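N-alpha-acetyltransferase 35, NatC auxiliary subunit (Saccharomyces cerevisiae, PDB 6YGA) serves as the large auxiliary subunit of NatC, the N-terminal acetyltransferase complex with catalytic Naa30 and small Naa38 that acetylates the terminal methionine of L-A virus Gag. Local coordinates at the interface of chains B and A and the interface of chains A and C. Coordinates in Å, arbitrary orientation; residue numbers count along the deposited sequence, not the author numbering. Chains: chain A, N-alpha-acetyltransferase 35, NatC auxiliary subunit; chain B, N-alpha-acetyltransferase 30; chain C, N-alpha-acetyltransferase 38, NatC auxiliary subunit.

Contact 1: the interface of chains B and A. Residues chain B 131-134; chain A 572, 574, 576, 578.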
# COMPACT_ATOMS: atom_id res chain seq x y z
N GLU B 131 -14.26 16.28 6.59
CA GLU B 131 -14.25 15.94 8.01
C GLU B 131 -15.07 16.93 8.83
O GLU B 131 -15.61 16.57 9.88
CB GLU B 131 -12.81 15.86 8.52
CG GLU B 131 -12.01 14.71 7.91
CD GLU B 131 -10.52 14.88 8.05
OE1 GLU B 131 -10.08 15.83 8.73
OE2 GLU B 131 -9.77 14.07 7.47
N GLY B 132 -15.19 18.17 8.36
CA GLY B 132 -16.06 19.13 9.01
C GLY B 132 -17.53 18.77 8.94
O GLY B 132 -18.33 19.30 9.71
N MSE B 133 -17.91 17.87 8.03
CA MSE B 133 -19.30 17.47 7.87
C MSE B 133 -19.60 16.19 8.63
O MSE B 133 -20.74 15.74 8.71
CB MSE B 133 -19.65 17.29 6.39
CG MSE B 133 -19.41 18.52 5.54
SE MSE B 133 -19.89 18.21 3.68
CE MSE B 133 -21.77 17.77 3.92
N GLY B 134 -18.55 15.59 9.20
CA GLY B 134 -18.68 14.39 10.00
C GLY B 134 -17.95 13.19 9.44
O GLY B 134 -17.93 12.14 10.10
N ASN A 572 -16.83 15.89 16.77
CA ASN A 572 -16.51 16.91 15.78
C ASN A 572 -16.94 18.28 16.28
O ASN A 572 -18.06 18.45 16.77
CB ASN A 572 -17.20 16.59 14.45
CG ASN A 572 -16.85 17.58 13.34
OD1 ASN A 572 -15.84 18.27 13.40
ND2 ASN A 572 -17.70 17.64 12.32
N THR A 574 -17.40 21.26 14.69
CA THR A 574 -18.45 21.92 13.92
C THR A 574 -19.51 20.89 13.54
O THR A 574 -19.26 20.07 12.64
CB THR A 574 -17.88 22.58 12.66
OG1 THR A 574 -17.08 21.63 11.93
CG2 THR A 574 -17.02 23.78 13.03
N SER A 576 -22.86 18.97 11.97
CA SER A 576 -23.52 19.00 10.67
C SER A 576 -24.86 18.28 10.78
O SER A 576 -25.08 17.44 11.66
CB SER A 576 -22.67 18.36 9.57
OG SER A 576 -21.51 19.12 9.34
N PHE A 578 -26.14 16.04 8.94
CA PHE A 578 -26.29 14.76 8.26
C PHE A 578 -26.14 13.57 9.20
O PHE A 578 -26.84 12.56 9.04
CB PHE A 578 -25.30 14.68 7.10
CG PHE A 578 -25.58 15.65 6.00
CD1 PHE A 578 -26.66 15.46 5.14
CD2 PHE A 578 -24.78 16.76 5.81
CE1 PHE A 578 -26.92 16.35 4.12
CE2 PHE A 578 -25.04 17.66 4.79
CZ PHE A 578 -26.11 17.46 3.94

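Contact 2: the interface of chains A and C. Residues chain A 14, 17-18, 21; chain C 15, 25, 45, 69.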
# COMPACT_ATOMS: atom_id res chain seq x y z
N ILE A 14 -4.08 -3.62 -45.37
CA ILE A 14 -4.87 -3.45 -44.15
C ILE A 14 -6.21 -4.17 -44.27
O ILE A 14 -6.66 -4.84 -43.33
CB ILE A 14 -5.05 -1.96 -43.84
CG1 ILE A 14 -3.69 -1.28 -43.69
CG2 ILE A 14 -5.85 -1.77 -42.57
CD1 ILE A 14 -3.78 0.21 -43.44
N ASP A 17 -7.51 -8.95 -44.93
CA ASP A 17 -8.07 -10.05 -44.15
C ASP A 17 -9.57 -10.19 -44.38
O ASP A 17 -10.10 -11.31 -44.42
CB ASP A 17 -7.77 -9.85 -42.66
CG ASP A 17 -7.91 -8.41 -42.23
OD1 ASP A 17 -7.97 -7.52 -43.10
OD2 ASP A 17 -7.95 -8.16 -41.00
N PHE A 18 -10.28 -9.08 -44.55
CA PHE A 18 -11.72 -9.11 -44.77
C PHE A 18 -12.00 -9.14 -46.27
O PHE A 18 -11.55 -8.27 -47.01
CB PHE A 18 -12.39 -7.90 -44.13
CG PHE A 18 -12.21 -7.82 -42.64
CD1 PHE A 18 -11.20 -7.06 -42.09
CD2 PHE A 18 -13.05 -8.53 -41.79
CE1 PHE A 18 -11.02 -7.00 -40.72
CE2 PHE A 18 -12.89 -8.46 -40.41
CZ PHE A 18 -11.87 -7.70 -39.88
N LEU A 21 -16.11 -5.64 -47.36
CA LEU A 21 -16.51 -4.70 -46.32
C LEU A 21 -17.55 -3.73 -46.88
O LEU A 21 -17.42 -3.26 -48.01
CB LEU A 21 -15.31 -3.91 -45.80
CG LEU A 21 -14.28 -4.68 -44.96
CD1 LEU A 21 -13.18 -3.75 -44.50
CD2 LEU A 21 -14.95 -5.34 -43.77
N ILE C 15 -14.96 -2.03 -38.25
CA ILE C 15 -13.79 -1.33 -38.78
C ILE C 15 -14.08 0.16 -38.69
O ILE C 15 -15.02 0.66 -39.32
CB ILE C 15 -13.48 -1.76 -40.22
CG1 ILE C 15 -12.86 -3.16 -40.25
CG2 ILE C 15 -12.54 -0.76 -40.87
CD1 ILE C 15 -13.86 -4.30 -40.20
N VAL C 25 -9.89 -1.74 -35.29
CA VAL C 25 -10.71 -2.93 -35.48
C VAL C 25 -11.04 -3.48 -34.11
O VAL C 25 -10.13 -3.83 -33.34
CB VAL C 25 -10.00 -3.99 -36.34
CG1 VAL C 25 -10.91 -5.17 -36.61
CG2 VAL C 25 -9.51 -3.38 -37.65
N ARG C 45 -4.30 -0.29 -36.43
CA ARG C 45 -3.51 -0.52 -37.63
C ARG C 45 -3.08 0.81 -38.21
O ARG C 45 -3.92 1.66 -38.52
CB ARG C 45 -4.32 -1.32 -38.66
CG ARG C 45 -4.65 -2.74 -38.25
CD ARG C 45 -5.46 -3.44 -39.33
NE ARG C 45 -5.90 -4.77 -38.92
CZ ARG C 45 -6.77 -5.50 -39.61
NH1 ARG C 45 -7.28 -5.03 -40.74
NH2 ARG C 45 -7.12 -6.70 -39.18
N ASP C 69 -17.92 -6.40 -41.93
CA ASP C 69 -17.74 -7.45 -42.93
C ASP C 69 -19.08 -7.80 -43.56
O ASP C 69 -20.10 -7.91 -42.88
CB ASP C 69 -17.12 -8.69 -42.28
CG ASP C 69 -16.22 -9.46 -43.23
OD1 ASP C 69 -15.73 -8.86 -44.21
OD2 ASP C 69 -16.01 -10.67 -43.00

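Contact 3: the interface of chains B and A. Residues chain B 136-138, 155, 157; chain A 464, 583-584, 587-588.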
# COMPACT_ATOMS: atom_id res chain seq x y z
N ILE B 136 -15.06 10.61 8.69
CA ILE B 136 -13.86 10.17 9.38
C ILE B 136 -13.09 9.24 8.45
O ILE B 136 -13.65 8.61 7.55
CB ILE B 136 -14.15 9.46 10.72
CG1 ILE B 136 -15.11 8.28 10.52
CG2 ILE B 136 -14.70 10.45 11.74
CD1 ILE B 136 -15.38 7.50 11.79
N ARG B 137 -11.78 9.18 8.67
CA ARG B 137 -10.90 8.33 7.87
C ARG B 137 -11.00 6.89 8.35
O ARG B 137 -10.80 6.60 9.53
CB ARG B 137 -9.47 8.84 7.97
CG ARG B 137 -9.36 10.35 7.82
CD ARG B 137 -7.99 10.87 8.20
NE ARG B 137 -7.98 12.33 8.23
CZ ARG B 137 -6.96 13.07 8.63
NH1 ARG B 137 -5.84 12.49 9.05
NH2 ARG B 137 -7.05 14.39 8.62
N MSE B 138 -11.31 5.99 7.43
CA MSE B 138 -11.50 4.59 7.77
C MSE B 138 -10.40 3.70 7.21
O MSE B 138 -10.30 2.52 7.55
CB MSE B 138 -12.86 4.10 7.27
CG MSE B 138 -14.03 4.70 8.03
SE MSE B 138 -13.92 4.32 9.93
CE MSE B 138 -14.13 2.39 9.88
N ILE B 155 -15.64 8.04 5.19
CA ILE B 155 -16.99 7.51 5.30
C ILE B 155 -17.79 8.38 6.26
O ILE B 155 -17.31 8.73 7.35
CB ILE B 155 -16.99 6.05 5.78
CG1 ILE B 155 -16.28 5.15 4.77
CG2 ILE B 155 -18.41 5.56 6.02
CD1 ILE B 155 -16.38 3.69 5.08
N PRO B 157 -21.40 8.16 8.16
CA PRO B 157 -22.52 7.25 8.42
C PRO B 157 -23.82 8.02 8.60
O PRO B 157 -23.89 9.00 9.34
CB PRO B 157 -22.10 6.55 9.72
CG PRO B 157 -21.29 7.58 10.43
CD PRO B 157 -20.60 8.42 9.37
N GLU A 464 -10.75 12.37 18.14
CA GLU A 464 -10.86 10.94 18.38
C GLU A 464 -9.73 10.39 19.26
O GLU A 464 -9.74 9.20 19.57
CB GLU A 464 -10.87 10.17 17.06
CG GLU A 464 -12.06 10.47 16.16
CD GLU A 464 -12.00 9.70 14.84
OE1 GLU A 464 -11.08 9.95 14.04
OE2 GLU A 464 -12.88 8.84 14.62
N LEU A 583 -23.37 7.60 15.79
CA LEU A 583 -23.09 6.84 14.58
C LEU A 583 -21.61 6.92 14.22
O LEU A 583 -21.02 5.92 13.80
CB LEU A 583 -23.94 7.35 13.42
CG LEU A 583 -25.45 7.11 13.52
CD1 LEU A 583 -26.19 7.75 12.35
CD2 LEU A 583 -25.75 5.62 13.60
N ILE A 584 -21.00 8.09 14.39
CA ILE A 584 -19.59 8.25 14.06
C ILE A 584 -18.72 7.45 15.03
O ILE A 584 -17.73 6.83 14.63
CB ILE A 584 -19.21 9.74 14.05
CG1 ILE A 584 -19.92 10.45 12.89
CG2 ILE A 584 -17.71 9.92 13.92
CD1 ILE A 584 -19.77 11.95 12.92
N LEU A 587 -19.02 3.70 14.08
CA LEU A 587 -18.28 3.39 12.86
C LEU A 587 -16.79 3.23 13.14
O LEU A 587 -16.14 2.36 12.56
CB LEU A 587 -18.52 4.49 11.83
CG LEU A 587 -17.76 4.35 10.51
CD1 LEU A 587 -18.27 3.15 9.72
CD2 LEU A 587 -17.86 5.63 9.68
N ARG A 588 -16.24 4.07 14.02
CA ARG A 588 -14.81 4.00 14.31
C ARG A 588 -14.44 2.68 14.97
O ARG A 588 -13.39 2.11 14.68
CB ARG A 588 -14.40 5.19 15.19
CG ARG A 588 -13.03 5.05 15.84
CD ARG A 588 -11.92 4.99 14.81
NE ARG A 588 -11.81 6.24 14.06
CZ ARG A 588 -11.33 6.32 12.82
NH1 ARG A 588 -10.94 5.22 12.19
NH2 ARG A 588 -11.27 7.49 12.21
O HOH W 1 -10.55 10.22 10.92

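Contact 1: the interface of chains B and A
A:Asn572, A:Thr574 and A:Ser576 converge on the carbonyl oxygen of B:Gly132, in the loop that follows helix 124-131 of the acetyltransferase subunit; this loop-to-loop patch is part of the junction that fastens catalytic Naa30 to Naa35. A:Asn572 has CG anti to the backbone N (chi1 -177°), which carries its amide toward the end of that helix. Its ND2 makes a weak hydrogen bond of 3.2 Å to B:Gly132 O and lies 3.4 Å from the carbonyl O of B:Glu131. The A:Thr574 hydroxyl OG1 adds another weak hydrogen bond to B:Gly132 O, and the A:Ser576 hydroxyl OG, at 3.2 Å, does the same. Beyond the polar cluster, B:Met133, a selenomethionine, and A:Phe578 run side by side and point the same way. The B:Met133 chain is extended at chi2 and bends at chi3 (60°), bringing its terminal methyl CE to the CD2-CE2 edge of the phenyl ring, raised from the ring plane. A:Ser576 lies between the two regions, its CB 3.4 Å from the carbonyl O of B:Met133. At the apolar end, B:Met133 CE stands 3.4 Å from A:Phe578 CE2 and 3.7 Å from CD2.

Contact 2: the interface of chains A and C
This heteromeric interface lays an N-terminal segment of Naa35 along the Sm-like fold of Naa38, tying the small auxiliary subunit into the NatC heterotrimer. An antiparallel beta bridge between A:Leu21 and C:Asp69 joins strand 21-23 to strand 63-69, while side chains of the preceding loop meet C:Arg45, C:Ile15 and C:Asp69. The A:Leu21 side chain itself touches C:Asp69 CA and C:Ile15 CD1 with its CD2 branch. A:Asp17 and C:Arg45 meet tip to tip, with carboxylate and guanidinium planes turned 45° apart. The carboxylate oxygen OD2 of A:Asp17 takes a salt-bridging hydrogen bond of 2.5 Å from C:Arg45 NH2 on its syn side, somewhat out of both planes. OD1 receives weak bonds from C:Arg45 NH1 and from the backbone N of A:Phe18, the latter tying the carboxylate back to its own loop. The arginine chain is extended from CG to NE and slides past A:Ile14 in the opposite direction, its CD 3.7 Å from A:Ile14 CG2. Within Naa38, C:Val25 CG2 sits over the centre of one guanidinium face, 3.9 Å above its plane, and may limit its tilting. A:Phe18 and C:Ile15 also reach toward each other, the isoleucine CD1 lying 3.9 Å above the ring plane near the rim. The C:Asp69 carboxylate stands 74° from that ring, its oxygen OD2 at the edge and in plane, 3.8 Å from A:Phe18 CD2.

Contact 3: the interface of chains B and A
Helix 581-588 of Naa35 packs against strands 136-141 and 151-157 of the GNAT-family acetyltransferase Naa30, a mixed apolar and polar interface that fastens the catalytic subunit to the large auxiliary one. A:Leu587 is wedged among B:Ile136, B:Met138, B:Ile155 and B:Pro157. With CG anti to the backbone N (chi1 177°), it sends CD2 to within 3.7 Å of B:Ile155 CG2, crossing that side chain at about a right angle, while B:Ile136 slides past it in the opposite direction. The selenomethionine B:Met138 bends at chi2 and chi3, and its SE lies 3.9 Å from A:Leu587 CG. One turn earlier, A:Ile584 and A:Leu583 pack on B:Pro157 CG. A:Arg588 caps the polar margin: NH1 and NH2 grip the carbonyl O of B:Arg137 end-on, at 3.0 Å and 2.9 Å, with that oxygen close to the guanidinium plane and the NH1 approach at a C=O...N angle of 162°. B:Ile136 CD1 lies 4.0 Å above one guanidinium face, toward its rim. A:Glu464, on the same chain, limits its rotation: NE donates to OE2 over 2.9 Å, from above the carboxylate plane, and NH2 to OE1. Water 1 lies 2.8 Å from the backbone N of B:Arg137 and also bonds this OE1.

Contacts 1 and 3 belong to one continuous junction between Naa30 and Naa35, their C-alpha centres about 11 Å apart. The loop after helix 124-131 in contact 1 leads into strand 136-141 of contact 3, and on the Naa35 side the loop residues of contact 1 run into helix 581-588. The C-alpha centre of contact 2 lies about 57 Å from that of contact 1 and about 55 Å from that of contact 3; it involves the N-terminal region of Naa35. In these contacts Naa35 meets its two partners through widely separated parts of its chain, consistent with a scaffold that holds Naa30 and Naa38 in one heterotrimer.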